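PDB 3IGH: uncharacterized metal-dependent hydrolase from Pyrococcus horikoshii, which probably hydrolyses carbon-nitrogen bonds other than peptide bonds, as an amidohydrolase-family enzyme whose substrate is not known. Local coordinates for residues 5-10 with 39-44; 358-363 with 393-398; 407-412 with 438-443. All blocks are in the same frame, centred on the assembly; numbering follows the deposited sequence.

Interaction 1 (5-10 with 39-44); sequences ALINGT and VAKKIV
A5 meets the helix at two points of one turn: its CB lies 3.7 Å from V44 CG2 and 3.8 Å from the carbonyl A40 O. With CA atoms of A5 and A40 6.0 Å apart, the small methyls let strand 5-7 and helix 39-44 come close, their short axes approaching to 7.9 Å and running nearly antiparallel at 152°. V44 offers the A5 methyl a branch rather than its whole tip: CG1 stands anti to the backbone N (chi1 175°), which leaves CG2 beside that N and turned to the strand.

I7, two residues on and on the same side of the strand, divides its work between two branches. Its CG1 takes the crowded position between backbone N and carbonyl carbon (chi1 63°), while CG2, anti to the carbonyl carbon, rests 4.1 Å from A40 CB. The longer branch ends in CD1, which touches K41 CD at 3.8 Å; the two side chains cross obliquely. The K41 side chain meets I7 through its aliphatic CB and CD. Its chain then bends at chi3 and chi4 and carries NZ away from the strand, toward weak, long ion pairs with E38 and E45.

L6 points the other way, onto L24, I26 and V52, and I51, V25 and Y33 also pack against the helix. On the helix's outer side, V39 and K42 pack on L46 of the second subunit. Helix 37-47 thus covers one face of a small mixed sheet in which strand 3-7 lies between strands 23-27 and 50-53, consistent with the small beta domain that accompanies the barrel in many amidohydrolases.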
loop_
_atom_site.group_PDB
_atom_site.type_symbol
_atom_site.label_atom_id
_atom_site.label_comp_id
_atom_site.label_asym_id
_atom_site.label_seq_id
_atom_site.Cartn_x
_atom_site.Cartn_y
_atom_site.Cartn_z
ATOM N N ALA A 5 -6.533 -22.260 -18.275
ATOM C CA ALA A 5 -5.424 -23.089 -18.723
ATOM C C ALA A 5 -4.859 -22.582 -20.045
ATOM O O ALA A 5 -5.606 -22.168 -20.931
ATOM C CB ALA A 5 -5.839 -24.549 -18.840
ATOM N N LEU A 6 -3.532 -22.583 -20.141
ATOM C CA LEU A 6 -2.829 -22.360 -21.395
ATOM C C LEU A 6 -2.284 -23.722 -21.785
ATOM O O LEU A 6 -1.434 -24.270 -21.083
ATOM C CB LEU A 6 -1.666 -21.373 -21.220
ATOM C CG LEU A 6 -1.856 -19.924 -20.764
ATOM C CD1 LEU A 6 -0.538 -19.165 -20.924
ATOM C CD2 LEU A 6 -2.961 -19.211 -21.533
ATOM N N ILE A 7 -2.791 -24.274 -22.887
ATOM C CA ILE A 7 -2.481 -25.651 -23.290
ATOM C C ILE A 7 -2.032 -25.724 -24.749
ATOM O O ILE A 7 -2.228 -24.769 -25.509
ATOM C CB ILE A 7 -3.703 -26.606 -23.105
ATOM C CG1 ILE A 7 -4.880 -26.181 -23.995
ATOM C CG2 ILE A 7 -4.115 -26.710 -21.629
ATOM C CD1 ILE A 7 -5.697 -27.336 -24.521
ATOM N N ASN A 8 -1.453 -26.870 -25.122
ATOM C CA ASN A 8 -1.058 -27.182 -26.509
ATOM C C ASN A 8 -0.092 -26.140 -27.083
ATOM O O ASN A 8 -0.332 -25.527 -28.134
ATOM C CB ASN A 8 -2.293 -27.393 -27.405
ATOM C CG ASN A 8 -1.942 -27.948 -28.780
ATOM O OD1 ASN A 8 -1.157 -28.890 -28.905
ATOM N ND2 ASN A 8 -2.519 -27.351 -29.820
ATOM N N GLY A 9 0.986 -25.920 -26.343
ATOM C CA GLY A 9 2.000 -24.958 -26.729
ATOM C C GLY A 9 3.292 -25.262 -26.024
ATOM O O GLY A 9 3.383 -26.226 -25.266
ATOM N N THR A 10 4.300 -24.439 -26.280
ATOM C CA THR A 10 5.596 -24.623 -25.655
ATOM C C THR A 10 5.822 -23.456 -24.707
ATOM O O THR A 10 6.015 -22.311 -25.132
ATOM C CB THR A 10 6.713 -24.719 -26.705
ATOM O OG1 THR A 10 6.499 -25.881 -27.517
ATOM C CG2 THR A 10 8.078 -24.814 -26.046
ATOM N N VAL A 39 -3.095 -32.611 -18.295
ATOM C CA VAL A 39 -3.341 -32.423 -16.861
ATOM C C VAL A 39 -3.903 -31.021 -16.581
ATOM O O VAL A 39 -4.873 -30.870 -15.833
ATOM C CB VAL A 39 -2.061 -32.681 -16.033
ATOM C CG1 VAL A 39 -2.326 -32.515 -14.540
ATOM C CG2 VAL A 39 -1.523 -34.073 -16.316
ATOM N N ALA A 40 -3.305 -30.014 -17.215
ATOM C CA ALA A 40 -3.747 -28.625 -17.097
ATOM C C ALA A 40 -5.201 -28.447 -17.526
ATOM O O ALA A 40 -5.982 -27.815 -16.816
ATOM C CB ALA A 40 -2.828 -27.694 -17.904
ATOM N N LYS A 41 -5.553 -29.026 -18.675
ATOM C CA LYS A 41 -6.911 -28.964 -19.222
ATOM C C LYS A 41 -7.914 -29.669 -18.307
ATOM O O LYS A 41 -9.035 -29.192 -18.125
ATOM C CB LYS A 41 -6.945 -29.562 -20.640
ATOM C CG LYS A 41 -8.300 -29.470 -21.361
ATOM C CD LYS A 41 -8.184 -29.668 -22.877
ATOM C CE LYS A 41 -7.829 -31.104 -23.272
ATOM N NZ LYS A 41 -8.998 -32.028 -23.226
ATOM N N LYS A 42 -7.485 -30.783 -17.716
ATOM C CA LYS A 42 -8.313 -31.584 -16.817
ATOM C C LYS A 42 -8.664 -30.821 -15.541
ATOM O O LYS A 42 -9.816 -30.845 -15.099
ATOM C CB LYS A 42 -7.596 -32.891 -16.466
ATOM C CG LYS A 42 -8.477 -33.929 -15.785
ATOM C CD LYS A 42 -7.751 -35.261 -15.608
ATOM C CE LYS A 42 -7.613 -36.021 -16.928
ATOM N NZ LYS A 42 -6.989 -37.360 -16.737
ATOM N N ILE A 43 -7.664 -30.149 -14.967
ATOM C CA ILE A 43 -7.834 -29.319 -13.772
ATOM C C ILE A 43 -8.918 -28.257 -13.992
ATOM O O ILE A 43 -9.848 -28.132 -13.193
ATOM C CB ILE A 43 -6.478 -28.675 -13.331
ATOM C CG1 ILE A 43 -5.540 -29.742 -12.759
ATOM C CG2 ILE A 43 -6.687 -27.580 -12.284
ATOM C CD1 ILE A 43 -4.068 -29.352 -12.789
ATOM N N VAL A 44 -8.817 -27.540 -15.109
ATOM C CA VAL A 44 -9.728 -26.441 -15.424
ATOM C C VAL A 44 -11.115 -26.934 -15.863
ATOM O O VAL A 44 -12.109 -26.211 -15.735
ATOM C CB VAL A 44 -9.080 -25.452 -16.432
ATOM C CG1 VAL A 44 -10.040 -24.361 -16.870
ATOM C CG2 VAL A 44 -7.863 -24.806 -15.786
#

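Interaction 2 (358-363 with 393-398); sequences LSVQPH and AELGFS. With SO4 (sulfate ion), chain E.
S398 OG gathers polar contacts just beyond the ends of the parallel strands 358-360 and 395-397: Q361 NE2 donates to it at 2.7 Å, with the hydroxyl oxygen 22° out of the Q361 amide plane, and the hydroxyl donates to V360 O at 3.0 Å from above the carbonyl plane. S359 OG lies beside it, with S66 as its stronger partner. Further back, three near-straight backbone bonds close the pair, among them G396 N to L358 O at 2.8 Å.

The tight part is the apolar side. L395 CD1 touches both L358 CB and V360 CG1, and P362 CG stands over the centre of the F397 ring, 3.8 Å from its centroid, a CH-pi contact; V360 CG2 separately approaches the same ring obliquely. Beyond P362 the direct packing gives way to a water that bridges H363 N and S398 O. The H363 ring leads away from the partner segment; NE2 donates to sulfate O4 at 2.9 Å, while ND1 is held by E404. At the opposite end, E394 turns its carboxylate away, in a weak, long ion pair with R449.

Strand 357-360 lies between strands 336-337 and 395-397; helix 386-392 covers L358 and L395, and helix 408-417 reaches P362 and F397.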
loop_
_atom_site.group_PDB
_atom_site.type_symbol
_atom_site.label_atom_id
_atom_site.label_comp_id
_atom_site.label_asym_id
_atom_site.label_seq_id
_atom_site.Cartn_x
_atom_site.Cartn_y
_atom_site.Cartn_z
ATOM N N LEU A 358 22.891 -6.139 -9.053
ATOM C CA LEU A 358 23.319 -5.216 -10.108
ATOM C C LEU A 358 22.267 -5.073 -11.204
ATOM O O LEU A 358 21.784 -6.063 -11.744
ATOM C CB LEU A 358 24.649 -5.670 -10.736
ATOM C CG LEU A 358 25.880 -5.953 -9.857
ATOM C CD1 LEU A 358 27.008 -6.548 -10.691
ATOM C CD2 LEU A 358 26.367 -4.696 -9.146
ATOM N N SER A 359 21.927 -3.828 -11.534
ATOM C CA SER A 359 21.075 -3.547 -12.681
ATOM C C SER A 359 21.912 -2.865 -13.758
ATOM O O SER A 359 22.438 -1.773 -13.552
ATOM C CB SER A 359 19.898 -2.668 -12.262
ATOM O OG SER A 359 19.111 -2.293 -13.364
ATOM N N VAL A 360 22.046 -3.524 -14.905
ATOM C CA VAL A 360 22.901 -3.016 -15.976
ATOM C C VAL A 360 22.088 -2.718 -17.229
ATOM O O VAL A 360 20.970 -3.212 -17.385
ATOM C CB VAL A 360 24.056 -4.000 -16.318
ATOM C CG1 VAL A 360 25.008 -4.165 -15.128
ATOM C CG2 VAL A 360 23.534 -5.349 -16.797
ATOM N N GLN A 361 22.661 -1.918 -18.124
ATOM C CA GLN A 361 21.940 -1.464 -19.312
ATOM C C GLN A 361 22.746 -1.766 -20.581
ATOM O O GLN A 361 23.486 -0.908 -21.058
ATOM C CB GLN A 361 21.643 0.038 -19.218
ATOM C CG GLN A 361 20.717 0.483 -18.073
ATOM C CD GLN A 361 21.427 0.542 -16.734
ATOM O OE1 GLN A 361 22.591 0.934 -16.656
ATOM N NE2 GLN A 361 20.737 0.126 -15.675
ATOM N N PRO A 362 22.638 -3.001 -21.104
ATOM C CA PRO A 362 23.447 -3.426 -22.265
ATOM C C PRO A 362 23.394 -2.548 -23.519
ATOM O O PRO A 362 24.396 -2.457 -24.222
ATOM C CB PRO A 362 22.941 -4.844 -22.546
ATOM C CG PRO A 362 22.485 -5.328 -21.189
ATOM C CD PRO A 362 21.825 -4.116 -20.579
ATOM N N HIS A 363 22.274 -1.877 -23.783
ATOM C CA HIS A 363 22.197 -1.003 -24.955
ATOM C C HIS A 363 23.124 0.225 -24.908
ATOM O O HIS A 363 23.383 0.843 -25.945
ATOM C CB HIS A 363 20.752 -0.627 -25.305
ATOM C CG HIS A 363 20.571 -0.232 -26.739
ATOM N ND1 HIS A 363 20.640 1.076 -27.160
ATOM C CD2 HIS A 363 20.369 -0.976 -27.852
ATOM C CE1 HIS A 363 20.464 1.127 -28.469
ATOM N NE2 HIS A 363 20.301 -0.105 -28.913
ATOM N N ALA A 393 27.350 -11.709 -9.074
ATOM C CA ALA A 393 26.124 -11.090 -8.558
ATOM C C ALA A 393 24.881 -11.465 -9.346
ATOM O O ALA A 393 24.964 -11.837 -10.522
ATOM C CB ALA A 393 26.272 -9.571 -8.521
ATOM N N GLU A 394 23.727 -11.363 -8.688
ATOM C CA GLU A 394 22.456 -11.356 -9.396
ATOM C C GLU A 394 22.441 -10.131 -10.308
ATOM O O GLU A 394 22.749 -9.018 -9.880
ATOM C CB GLU A 394 21.290 -11.301 -8.416
ATOM C CG GLU A 394 19.966 -11.635 -9.052
ATOM C CD GLU A 394 19.695 -13.131 -9.095
ATOM O OE1 GLU A 394 19.486 -13.670 -10.206
ATOM O OE2 GLU A 394 19.685 -13.761 -8.016
ATOM N N LEU A 395 22.130 -10.361 -11.577
ATOM C CA LEU A 395 22.239 -9.328 -12.591
ATOM C C LEU A 395 20.889 -9.155 -13.275
ATOM O O LEU A 395 20.287 -10.129 -13.720
ATOM C CB LEU A 395 23.303 -9.741 -13.611
ATOM C CG LEU A 395 23.839 -8.761 -14.650
ATOM C CD1 LEU A 395 24.744 -7.734 -14.001
ATOM C CD2 LEU A 395 24.621 -9.533 -15.698
ATOM N N GLY A 396 20.415 -7.914 -13.347
ATOM C CA GLY A 396 19.171 -7.611 -14.044
ATOM C C GLY A 396 19.448 -6.717 -15.234
ATOM O O GLY A 396 20.401 -5.939 -15.214
ATOM N N PHE A 397 18.626 -6.836 -16.276
ATOM C CA PHE A 397 18.779 -5.984 -17.455
ATOM C C PHE A 397 17.753 -4.863 -17.422
ATOM O O PHE A 397 16.633 -5.022 -16.920
ATOM C CB PHE A 397 18.604 -6.787 -18.754
ATOM C CG PHE A 397 19.822 -7.589 -19.172
ATOM C CD1 PHE A 397 20.981 -7.617 -18.398
ATOM C CD2 PHE A 397 19.784 -8.343 -20.343
ATOM C CE1 PHE A 397 22.088 -8.364 -18.787
ATOM C CE2 PHE A 397 20.876 -9.097 -20.739
ATOM C CZ PHE A 397 22.037 -9.107 -19.954
ATOM N N SER A 398 18.136 -3.738 -18.003
ATOM C CA SER A 398 17.286 -2.576 -18.056
ATOM C C SER A 398 17.701 -1.691 -19.222
ATOM O O SER A 398 18.729 -1.923 -19.847
ATOM C CB SER A 398 17.400 -1.794 -16.746
ATOM O OG SER A 398 18.745 -1.535 -16.397
HETATM S S SO4 E . 20.092 -0.638 -32.500
HETATM O O1 SO4 E . 19.026 -0.781 -33.486
HETATM O O2 SO4 E . 21.365 -1.044 -33.091
HETATM O O3 SO4 E . 20.157 0.747 -32.047
HETATM O O4 SO4 E . 19.818 -1.503 -31.358
HETATM O O HOH W 1 19.837 -1.438 -22.322
#

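Interaction 3 (407-412 with 438-443); sequences DPWLTV and DALHSY
Y443 brings its ring up to P408, T411 and V412, joining two helices of an amidohydrolase fold, whose family belongs to the TIM-barrel clan. The short axes of helix 408-412 and helix 438-443 stay 10.6 Å apart and run at 131° to each other, so side chains fill most of the interval and apolar packing carries the contact.

The Y443 side chain can be followed outward. CB leaves its helix toward the partner, and chi1, at -137°, lies away from the usual staggered positions and sets CG from there. Of the ring atoms, CD1 comes first, with V412 CG2 at the ring edge, near its plane, 3.7 Å away. CE1 has two near neighbours, P408 O at 3.3 Å and T411 CG2 at 3.5 Å, both oblique to the ring. CZ then rests on P408 CB, and the tip, OH, stops 3.4 Å from P408 CA. F63 meets the same ring in an edge-to-face arrangement.

V412 also serves the neighbouring turn. Its CG1, anti to the backbone N, reaches A439 CB, where the backbones come nearest, with CA atoms 5.9 Å apart. CG2 is shared, touching both the tyrosine ring and L440 CD2. That same L440 methyl meets W409 CZ3 at 3.8 Å, obliquely to the indole. W409 begins by pointing away from the partner helix, but its six-membered ring swings back to L440; it also stacks on H482, a residue of the C-terminal tag, and meets F63 edge to face.

The first turn of helix 408-417 is capped by D407 at the N-cap position: W409 N donates to D407 OD2 at 3.2 Å, reaching that oxygen from 56° above the carboxylate plane.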
loop_
_atom_site.group_PDB
_atom_site.type_symbol
_atom_site.label_atom_id
_atom_site.label_comp_id
_atom_site.label_asym_id
_atom_site.label_seq_id
_atom_site.Cartn_x
_atom_site.Cartn_y
_atom_site.Cartn_z
ATOM N N ASP A 407 12.636 -1.021 -26.336
ATOM C CA ASP A 407 12.441 -2.343 -26.967
ATOM C C ASP A 407 13.412 -3.362 -26.388
ATOM O O ASP A 407 14.625 -3.223 -26.558
ATOM C CB ASP A 407 12.637 -2.235 -28.488
ATOM C CG ASP A 407 12.348 -3.540 -29.231
ATOM O OD1 ASP A 407 12.455 -3.508 -30.468
ATOM O OD2 ASP A 407 12.020 -4.581 -28.618
ATOM N N PRO A 408 12.880 -4.370 -25.662
ATOM C CA PRO A 408 13.758 -5.290 -24.958
ATOM C C PRO A 408 14.636 -6.123 -25.884
ATOM O O PRO A 408 15.740 -6.490 -25.497
ATOM C CB PRO A 408 12.790 -6.172 -24.152
ATOM C CG PRO A 408 11.475 -6.002 -24.790
ATOM C CD PRO A 408 11.455 -4.649 -25.397
ATOM N N TRP A 409 14.167 -6.387 -27.101
ATOM C CA TRP A 409 14.937 -7.187 -28.036
ATOM C C TRP A 409 16.205 -6.488 -28.506
ATOM O O TRP A 409 17.213 -7.150 -28.755
ATOM C CB TRP A 409 14.065 -7.652 -29.212
ATOM C CG TRP A 409 13.036 -8.640 -28.760
ATOM C CD1 TRP A 409 11.692 -8.445 -28.697
ATOM C CD2 TRP A 409 13.276 -9.964 -28.252
ATOM N NE1 TRP A 409 11.074 -9.571 -28.212
ATOM C CE2 TRP A 409 12.021 -10.515 -27.925
ATOM C CE3 TRP A 409 14.428 -10.735 -28.046
ATOM C CZ2 TRP A 409 11.878 -11.807 -27.405
ATOM C CZ3 TRP A 409 14.288 -12.020 -27.538
ATOM C CH2 TRP A 409 13.018 -12.541 -27.221
ATOM N N LEU A 410 16.163 -5.157 -28.587
ATOM C CA LEU A 410 17.364 -4.365 -28.872
ATOM C C LEU A 410 18.407 -4.468 -27.755
ATOM O O LEU A 410 19.604 -4.450 -28.022
ATOM C CB LEU A 410 17.013 -2.898 -29.141
ATOM C CG LEU A 410 16.122 -2.568 -30.343
ATOM C CD1 LEU A 410 15.938 -1.058 -30.458
ATOM C CD2 LEU A 410 16.699 -3.148 -31.641
ATOM N N THR A 411 17.944 -4.600 -26.511
ATOM C CA THR A 411 18.843 -4.732 -25.368
ATOM C C THR A 411 19.377 -6.155 -25.249
ATOM O O THR A 411 20.547 -6.351 -24.903
ATOM C CB THR A 411 18.164 -4.208 -24.063
ATOM O OG1 THR A 411 18.186 -2.772 -24.081
ATOM C CG2 THR A 411 18.859 -4.709 -22.793
ATOM N N VAL A 412 18.532 -7.142 -25.563
ATOM C CA VAL A 412 18.974 -8.538 -25.658
ATOM C C VAL A 412 20.090 -8.655 -26.704
ATOM O O VAL A 412 21.143 -9.240 -26.438
ATOM C CB VAL A 412 17.808 -9.503 -26.000
ATOM C CG1 VAL A 412 18.323 -10.931 -26.303
ATOM C CG2 VAL A 412 16.802 -9.558 -24.846
ATOM N N ASP A 438 21.103 -16.754 -21.201
ATOM C CA ASP A 438 21.535 -15.924 -20.078
ATOM C C ASP A 438 21.012 -14.492 -20.179
ATOM O O ASP A 438 20.751 -13.860 -19.156
ATOM C CB ASP A 438 23.058 -15.901 -19.959
ATOM C CG ASP A 438 23.635 -17.224 -19.481
ATOM O OD1 ASP A 438 22.868 -18.112 -19.057
ATOM O OD2 ASP A 438 24.872 -17.374 -19.529
ATOM N N ALA A 439 20.886 -13.983 -21.402
ATOM C CA ALA A 439 20.300 -12.662 -21.626
ATOM C C ALA A 439 18.817 -12.626 -21.247
ATOM O O ALA A 439 18.369 -11.688 -20.571
ATOM C CB ALA A 439 20.513 -12.201 -23.077
ATOM N N LEU A 440 18.062 -13.649 -21.665
ATOM C CA LEU A 440 16.638 -13.731 -21.333
ATOM C C LEU A 440 16.405 -13.964 -19.845
ATOM O O LEU A 440 15.481 -13.396 -19.270
ATOM C CB LEU A 440 15.910 -14.782 -22.192
ATOM C CG LEU A 440 15.923 -14.472 -23.698
ATOM C CD1 LEU A 440 15.155 -15.537 -24.479
ATOM C CD2 LEU A 440 15.384 -13.066 -24.028
ATOM N N HIS A 441 17.255 -14.780 -19.228
ATOM C CA HIS A 441 17.221 -14.972 -17.781
ATOM C C HIS A 441 17.438 -13.652 -17.028
ATOM O O HIS A 441 16.715 -13.359 -16.072
ATOM C CB HIS A 441 18.271 -16.003 -17.349
ATOM C CG HIS A 441 18.423 -16.127 -15.863
ATOM N ND1 HIS A 441 17.583 -16.906 -15.091
ATOM C CD2 HIS A 441 19.320 -15.581 -15.008
ATOM C CE1 HIS A 441 17.957 -16.832 -13.826
ATOM N NE2 HIS A 441 19.007 -16.033 -13.749
ATOM N N SER A 442 18.430 -12.867 -17.464
ATOM C CA SER A 442 18.755 -11.592 -16.823
ATOM C C SER A 442 17.635 -10.573 -16.969
ATOM O O SER A 442 17.390 -9.779 -16.059
ATOM C CB SER A 442 20.065 -11.022 -17.370
ATOM O OG SER A 442 21.157 -11.872 -17.069
ATOM N N TYR A 443 16.932 -10.638 -18.098
ATOM C CA TYR A 443 15.854 -9.716 -18.417
ATOM C C TYR A 443 14.486 -10.158 -17.862
ATOM O O TYR A 443 13.466 -9.502 -18.091
ATOM C CB TYR A 443 15.768 -9.574 -19.930
ATOM C CG TYR A 443 15.566 -8.166 -20.444
ATOM C CD1 TYR A 443 16.075 -7.795 -21.683
ATOM C CD2 TYR A 443 14.863 -7.208 -19.708
ATOM C CE1 TYR A 443 15.894 -6.515 -22.184
ATOM C CE2 TYR A 443 14.680 -5.912 -20.200
ATOM C CZ TYR A 443 15.202 -5.572 -21.445
ATOM O OH TYR A 443 15.030 -4.299 -21.963
#

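Overall arrangement
All three contacts are buried, but they lie in different parts of the chain. Interaction 1 is peripheral, about 35 Å from the chain's centre, and belongs to the small sheet with its helix near the second subunit. Interactions 2 and 3 lie in the main body, their centres about 10 Å apart, and touch each other: F397 N and S442 O form a probable hydrogen bond, and H363 packs on T411. Their chemistry follows their elements. The strand pair of interaction 2 relies on backbone bonds and a serine-glutamine network, whereas interactions 1 and 3 join a helix to a strand and a helix to a helix through apolar contacts.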